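Local coordinates for aftrax (Archaeoglobus fulgidus, PDB 3ZC0), which binds duplex RNA and cleaves it as the archaeal C3PO, an assembly of eight all-helical, magnesium-binding subunits of the translin/TRAX family, at residues E139-M153 against L170-Y184. The protein carries 1 engineered substitution. Residues are numbered along the deposited sequence; the frame is centred on the assembly and turned at random.
Sequences ERMLEVMEKIYERLM and LDVARGGIERTKSDY
Helices 135-153 and 166-187 pack as an antiparallel pair through residues 139-153 and 170-184, the segment axes 10.2 Å apart at closest approach and 155° between their directions, with Met145 opposite Ile177. This is the C-terminal helical hairpin of the all-helical translin fold. Tyr149 swings its ring across to the partner helix because CG lies anti to the backbone N (chi1 -176°). Arg174 NE lies over one face of that ring, toward the rim, and the guanidinium turns its edge to the ring in a cation-pi contact, CZ 4.5 Å from the centroid of Tyr149; Met153 CG covers the opposite face near the rim. At the ring edge, Tyr149 CE1 comes 3.3 Å from Leu170 O, and Tyr149 CB rests on Ile177 CD1. With an alanine in place of Tyr149, the guanidinium would probably lose its cation-pi partner and be freer to turn, and a gap is likely to open beside Leu170 and Ile177. Ile177 CD1 sits over the centre of one guanidinium face, and acidic groups meet the edge: Arg174 NH2 pairs with Glu146 OE1 and NH1 with Glu178 OE1, the latter on the syn side. Glu146 OE2 also reaches Lys181 NZ at 3.1 Å, a weak bond that completes a four-residue salt-bridge network. Arg124 of a second subunit packs against Tyr149 and Glu178, so this charged flank lies at a subunit interface. The Met145 chain bends at chi3 (53°) and lays CE 3.5 Å from Ile177 CA. Leu142 is a knob in the hole formed by Ile177, Thr180, Lys181 and Tyr184, its CD1 3.5 Å from Thr180 CG2. That threonine's other branch turns back to its own helix, where Thr180 OG1 donates to Gly176 O at 2.9 Å from above the carbonyl plane.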
loop_
_atom_site.group_PDB
_atom_site.type_symbol
_atom_site.label_atom_id
_atom_site.label_comp_id
_atom_site.label_asym_id
_atom_site.label_seq_id
_atom_site.Cartn_x
_atom_site.Cartn_y
_atom_site.Cartn_z
ATOM N N GLU E 139 13.519 -37.634 -4.795
ATOM C CA GLU E 139 13.243 -38.082 -3.431
ATOM C C GLU E 139 14.195 -37.424 -2.437
ATOM O O GLU E 139 13.771 -36.887 -1.404
ATOM C CB GLU E 139 13.410 -39.593 -3.318
ATOM C CG GLU E 139 12.151 -40.406 -3.520
ATOM C CD GLU E 139 12.455 -41.803 -4.039
ATOM O OE1 GLU E 139 12.781 -42.683 -3.211
ATOM O OE2 GLU E 139 12.379 -42.017 -5.274
ATOM N N ARG E 140 15.489 -37.489 -2.733
ATOM C CA ARG E 140 16.465 -36.880 -1.834
ATOM C C ARG E 140 16.141 -35.404 -1.650
ATOM O O ARG E 140 16.036 -34.922 -0.524
ATOM C CB ARG E 140 17.901 -37.091 -2.327
ATOM C CG ARG E 140 18.333 -38.561 -2.284
ATOM C CD ARG E 140 19.823 -38.735 -2.528
ATOM N NE ARG E 140 20.228 -38.286 -3.860
ATOM C CZ ARG E 140 20.400 -39.088 -4.908
ATOM N NH1 ARG E 140 20.197 -40.395 -4.791
ATOM N NH2 ARG E 140 20.776 -38.579 -6.076
ATOM N N MET E 141 15.928 -34.705 -2.758
ATOM C CA MET E 141 15.557 -33.298 -2.680
ATOM C C MET E 141 14.359 -33.056 -1.782
ATOM O O MET E 141 14.394 -32.180 -0.928
ATOM C CB MET E 141 15.321 -32.726 -4.067
ATOM C CG MET E 141 16.554 -32.825 -4.952
ATOM S SD MET E 141 17.973 -31.944 -4.290
ATOM C CE MET E 141 18.877 -33.234 -3.443
ATOM N N LEU E 142 13.308 -33.840 -1.966
ATOM C CA LEU E 142 12.137 -33.724 -1.115
ATOM C C LEU E 142 12.569 -33.830 0.343
ATOM O O LEU E 142 12.136 -33.040 1.194
ATOM C CB LEU E 142 11.122 -34.822 -1.436
ATOM C CG LEU E 142 9.767 -34.439 -2.028
ATOM C CD1 LEU E 142 9.575 -32.930 -2.164
ATOM C CD2 LEU E 142 9.616 -35.124 -3.369
ATOM N N GLU E 143 13.443 -34.801 0.618
ATOM C CA GLU E 143 13.868 -35.083 1.990
ATOM C C GLU E 143 14.576 -33.877 2.587
ATOM O O GLU E 143 14.182 -33.415 3.664
ATOM C CB GLU E 143 14.745 -36.342 2.070
ATOM C CG GLU E 143 13.989 -37.664 1.833
ATOM C CD GLU E 143 14.896 -38.906 1.850
ATOM O OE1 GLU E 143 16.105 -38.779 2.156
ATOM O OE2 GLU E 143 14.391 -40.015 1.557
ATOM N N VAL E 144 15.591 -33.352 1.887
ATOM C CA VAL E 144 16.273 -32.132 2.360
ATOM C C VAL E 144 15.305 -30.952 2.548
ATOM O O VAL E 144 15.304 -30.332 3.611
ATOM C CB VAL E 144 17.579 -31.739 1.544
ATOM C CG1 VAL E 144 17.572 -32.328 0.176
ATOM C CG2 VAL E 144 17.783 -30.222 1.484
ATOM N N MET E 145 14.468 -30.683 1.542
ATOM C CA MET E 145 13.442 -29.635 1.616
ATOM C C MET E 145 12.668 -29.722 2.910
ATOM O O MET E 145 12.625 -28.766 3.703
ATOM C CB MET E 145 12.478 -29.732 0.428
ATOM C CG MET E 145 13.103 -29.246 -0.883
ATOM S SD MET E 145 12.127 -29.517 -2.376
ATOM C CE MET E 145 10.580 -28.739 -1.867
ATOM N N GLU E 146 12.076 -30.887 3.128
ATOM C CA GLU E 146 11.370 -31.166 4.364
ATOM C C GLU E 146 12.245 -30.923 5.606
ATOM O O GLU E 146 11.758 -30.390 6.607
ATOM C CB GLU E 146 10.851 -32.604 4.351
ATOM C CG GLU E 146 9.585 -32.835 3.546
ATOM C CD GLU E 146 8.318 -32.421 4.288
ATOM O OE1 GLU E 146 8.418 -31.684 5.300
ATOM O OE2 GLU E 146 7.219 -32.842 3.860
ATOM N N LYS E 147 13.526 -31.302 5.541
ATOM C CA LYS E 147 14.428 -31.155 6.685
ATOM C C LYS E 147 14.572 -29.690 7.044
ATOM O O LYS E 147 14.291 -29.292 8.171
ATOM C CB LYS E 147 15.804 -31.751 6.400
ATOM N N ILE E 148 15.005 -28.896 6.071
ATOM C CA ILE E 148 15.133 -27.457 6.219
ATOM C C ILE E 148 13.861 -26.858 6.786
ATOM O O ILE E 148 13.918 -26.071 7.727
ATOM C CB ILE E 148 15.427 -26.779 4.884
ATOM C CG1 ILE E 148 16.741 -27.284 4.290
ATOM C CG2 ILE E 148 15.518 -25.285 5.059
ATOM C CD1 ILE E 148 16.985 -26.818 2.844
ATOM N N TYR E 149 12.711 -27.230 6.237
ATOM C CA TYR E 149 11.465 -26.704 6.791
ATOM C C TYR E 149 11.363 -27.014 8.274
ATOM O O TYR E 149 11.180 -26.103 9.088
ATOM C CB TYR E 149 10.215 -27.216 6.058
ATOM C CG TYR E 149 8.933 -26.579 6.588
ATOM C CD1 TYR E 149 8.555 -25.299 6.189
ATOM C CD2 TYR E 149 8.113 -27.246 7.502
ATOM C CE1 TYR E 149 7.394 -24.705 6.680
ATOM C CE2 TYR E 149 6.949 -26.657 7.995
ATOM C CZ TYR E 149 6.594 -25.387 7.583
ATOM O OH TYR E 149 5.440 -24.792 8.064
ATOM N N GLU E 150 11.515 -28.295 8.610
ATOM C CA GLU E 150 11.418 -28.790 9.993
ATOM C C GLU E 150 12.351 -28.037 10.960
ATOM O O GLU E 150 11.902 -27.481 11.973
ATOM C CB GLU E 150 11.708 -30.295 10.028
ATOM C CG GLU E 150 11.346 -31.020 11.324
ATOM C CD GLU E 150 12.226 -32.257 11.583
ATOM O OE1 GLU E 150 13.314 -32.386 10.960
ATOM O OE2 GLU E 150 11.832 -33.098 12.424
ATOM N N ARG E 151 13.640 -27.999 10.632
ATOM C CA ARG E 151 14.622 -27.344 11.489
ATOM C C ARG E 151 14.384 -25.837 11.613
ATOM O O ARG E 151 14.390 -25.295 12.714
ATOM C CB ARG E 151 16.048 -27.649 11.010
ATOM C CG ARG E 151 16.373 -29.150 10.992
ATOM C CD ARG E 151 17.277 -29.596 12.148
ATOM N NE ARG E 151 17.265 -28.644 13.256
ATOM C CZ ARG E 151 16.345 -28.629 14.217
ATOM N NH1 ARG E 151 15.357 -29.522 14.200
ATOM N NH2 ARG E 151 16.407 -27.715 15.181
ATOM N N LEU E 152 14.154 -25.167 10.488
ATOM C CA LEU E 152 13.959 -23.720 10.494
ATOM C C LEU E 152 12.686 -23.286 11.201
ATOM O O LEU E 152 12.597 -22.158 11.660
ATOM C CB LEU E 152 13.954 -23.168 9.074
ATOM C CG LEU E 152 15.249 -22.494 8.633
ATOM C CD1 LEU E 152 16.444 -23.272 9.154
ATOM C CD2 LEU E 152 15.288 -22.369 7.106
ATOM N N MET E 153 11.692 -24.163 11.281
ATOM C CA MET E 153 10.453 -23.781 11.949
ATOM C C MET E 153 10.695 -23.509 13.433
ATOM O O MET E 153 10.007 -22.702 14.060
ATOM C CB MET E 153 9.372 -24.843 11.761
ATOM C CG MET E 153 8.556 -24.656 10.493
ATOM S SD MET E 153 7.666 -23.079 10.476
ATOM C CE MET E 153 6.404 -23.369 11.683
ATOM N N LEU E 170 9.177 -19.293 5.019
ATOM C CA LEU E 170 8.885 -20.665 5.391
ATOM C C LEU E 170 7.508 -21.079 4.915
ATOM O O LEU E 170 7.322 -22.224 4.515
ATOM C CB LEU E 170 9.027 -20.874 6.898
ATOM C CG LEU E 170 10.486 -21.045 7.327
ATOM C CD1 LEU E 170 10.616 -21.261 8.822
ATOM C CD2 LEU E 170 11.137 -22.183 6.558
ATOM N N ASP E 171 6.542 -20.162 4.955
ATOM C CA ASP E 171 5.219 -20.477 4.407
ATOM C C ASP E 171 5.296 -20.760 2.910
ATOM O O ASP E 171 4.793 -21.798 2.433
ATOM C CB ASP E 171 4.193 -19.395 4.735
ATOM C CG ASP E 171 3.674 -19.519 6.150
ATOM O OD1 ASP E 171 3.881 -20.602 6.749
ATOM O OD2 ASP E 171 3.068 -18.554 6.659
ATOM N N VAL E 172 5.963 -19.865 2.183
ATOM C CA VAL E 172 6.259 -20.120 0.780
ATOM C C VAL E 172 6.894 -21.502 0.604
ATOM O O VAL E 172 6.425 -22.312 -0.185
ATOM C CB VAL E 172 7.185 -19.050 0.207
ATOM C CG1 VAL E 172 7.479 -19.307 -1.306
ATOM C CG2 VAL E 172 6.574 -17.682 0.441
ATOM N N ALA E 173 7.940 -21.774 1.370
ATOM C CA ALA E 173 8.608 -23.061 1.326
ATOM C C ALA E 173 7.638 -24.231 1.520
ATOM O O ALA E 173 7.697 -25.194 0.763
ATOM C CB ALA E 173 9.732 -23.110 2.339
ATOM N N ARG E 174 6.743 -24.135 2.506
ATOM C CA ARG E 174 5.775 -25.191 2.784
ATOM C C ARG E 174 4.980 -25.459 1.527
ATOM O O ARG E 174 4.836 -26.612 1.085
ATOM C CB ARG E 174 4.820 -24.764 3.890
ATOM C CG ARG E 174 4.315 -25.878 4.834
ATOM C CD ARG E 174 4.457 -27.284 4.276
ATOM N NE ARG E 174 5.454 -28.052 5.024
ATOM C CZ ARG E 174 5.819 -29.303 4.748
ATOM N NH1 ARG E 174 5.269 -29.956 3.744
ATOM N NH2 ARG E 174 6.740 -29.906 5.488
ATOM N N GLY E 175 4.476 -24.378 0.940
ATOM C CA GLY E 175 3.753 -24.484 -0.320
ATOM C C GLY E 175 4.543 -25.221 -1.388
ATOM O O GLY E 175 4.055 -26.169 -1.996
ATOM N N GLY E 176 5.777 -24.786 -1.603
ATOM C CA GLY E 176 6.659 -25.445 -2.540
ATOM C C GLY E 176 6.797 -26.935 -2.282
ATOM O O GLY E 176 6.633 -27.728 -3.195
ATOM N N ILE E 177 7.098 -27.314 -1.044
ATOM C CA ILE E 177 7.246 -28.720 -0.690
ATOM C C ILE E 177 5.994 -29.492 -1.104
ATOM O O ILE E 177 6.082 -30.521 -1.764
ATOM C CB ILE E 177 7.497 -28.910 0.823
ATOM C CG1 ILE E 177 8.775 -28.218 1.251
ATOM C CG2 ILE E 177 7.604 -30.370 1.177
ATOM C CD1 ILE E 177 8.788 -27.895 2.731
ATOM N N GLU E 178 4.824 -28.986 -0.737
ATOM C CA GLU E 178 3.613 -29.718 -1.054
ATOM C C GLU E 178 3.434 -29.845 -2.549
ATOM O O GLU E 178 3.103 -30.911 -3.054
ATOM C CB GLU E 178 2.408 -29.034 -0.471
ATOM C CG GLU E 178 1.742 -29.851 0.553
ATOM C CD GLU E 178 2.539 -29.894 1.833
ATOM O OE1 GLU E 178 2.669 -28.821 2.463
ATOM O OE2 GLU E 178 3.026 -30.996 2.207
ATOM N N ARG E 179 3.662 -28.747 -3.254
ATOM C CA ARG E 179 3.494 -28.747 -4.694
ATOM C C ARG E 179 4.406 -29.840 -5.259
ATOM O O ARG E 179 3.977 -30.684 -6.045
ATOM C CB ARG E 179 3.792 -27.352 -5.279
ATOM C CG ARG E 179 3.173 -27.072 -6.656
ATOM C CD ARG E 179 3.286 -25.586 -7.069
ATOM N NE ARG E 179 2.535 -24.680 -6.196
ATOM C CZ ARG E 179 3.086 -23.800 -5.358
ATOM N NH1 ARG E 179 4.410 -23.692 -5.264
ATOM N NH2 ARG E 179 2.312 -23.017 -4.608
ATOM N N THR E 180 5.647 -29.862 -4.793
ATOM C CA THR E 180 6.609 -30.837 -5.262
ATOM C C THR E 180 6.123 -32.262 -4.972
ATOM O O THR E 180 6.221 -33.136 -5.829
ATOM C CB THR E 180 8.027 -30.555 -4.694
ATOM O OG1 THR E 180 8.382 -29.196 -4.983
ATOM C CG2 THR E 180 9.073 -31.474 -5.330
ATOM N N LYS E 181 5.558 -32.479 -3.787
ATOM C CA LYS E 181 5.047 -33.796 -3.431
ATOM C C LYS E 181 3.992 -34.199 -4.443
ATOM O O LYS E 181 4.045 -35.304 -4.995
ATOM C CB LYS E 181 4.485 -33.810 -2.007
ATOM C CG LYS E 181 5.547 -33.974 -0.921
ATOM C CD LYS E 181 4.908 -33.922 0.442
ATOM C CE LYS E 181 5.810 -34.489 1.517
ATOM N NZ LYS E 181 5.029 -34.679 2.780
ATOM N N SER E 182 3.057 -33.284 -4.701
ATOM C CA SER E 182 2.001 -33.508 -5.682
ATOM C C SER E 182 2.559 -33.901 -7.061
ATOM O O SER E 182 2.057 -34.832 -7.693
ATOM C CB SER E 182 1.104 -32.277 -5.792
ATOM O OG SER E 182 0.339 -32.312 -6.987
ATOM N N ASP E 183 3.603 -33.201 -7.503
ATOM C CA ASP E 183 4.249 -33.490 -8.780
ATOM C C ASP E 183 4.889 -34.872 -8.773
ATOM O O ASP E 183 4.767 -35.651 -9.729
ATOM C CB ASP E 183 5.335 -32.454 -9.073
ATOM C CG ASP E 183 4.770 -31.086 -9.373
ATOM O OD1 ASP E 183 3.692 -31.015 -10.003
ATOM O OD2 ASP E 183 5.400 -30.080 -8.976
ATOM N N TYR E 184 5.583 -35.161 -7.684
ATOM C CA TYR E 184 6.238 -36.439 -7.506
ATOM C C TYR E 184 5.218 -37.564 -7.576
ATOM O O TYR E 184 5.476 -38.596 -8.186
ATOM C CB TYR E 184 6.957 -36.462 -6.164
ATOM C CG TYR E 184 7.556 -37.796 -5.826
ATOM C CD1 TYR E 184 8.792 -38.173 -6.345
ATOM C CD2 TYR E 184 6.889 -38.679 -4.980
ATOM C CE1 TYR E 184 9.348 -39.405 -6.037
ATOM C CE2 TYR E 184 7.428 -39.908 -4.667
ATOM C CZ TYR E 184 8.659 -40.273 -5.195
ATOM O OH TYR E 184 9.191 -41.506 -4.864
#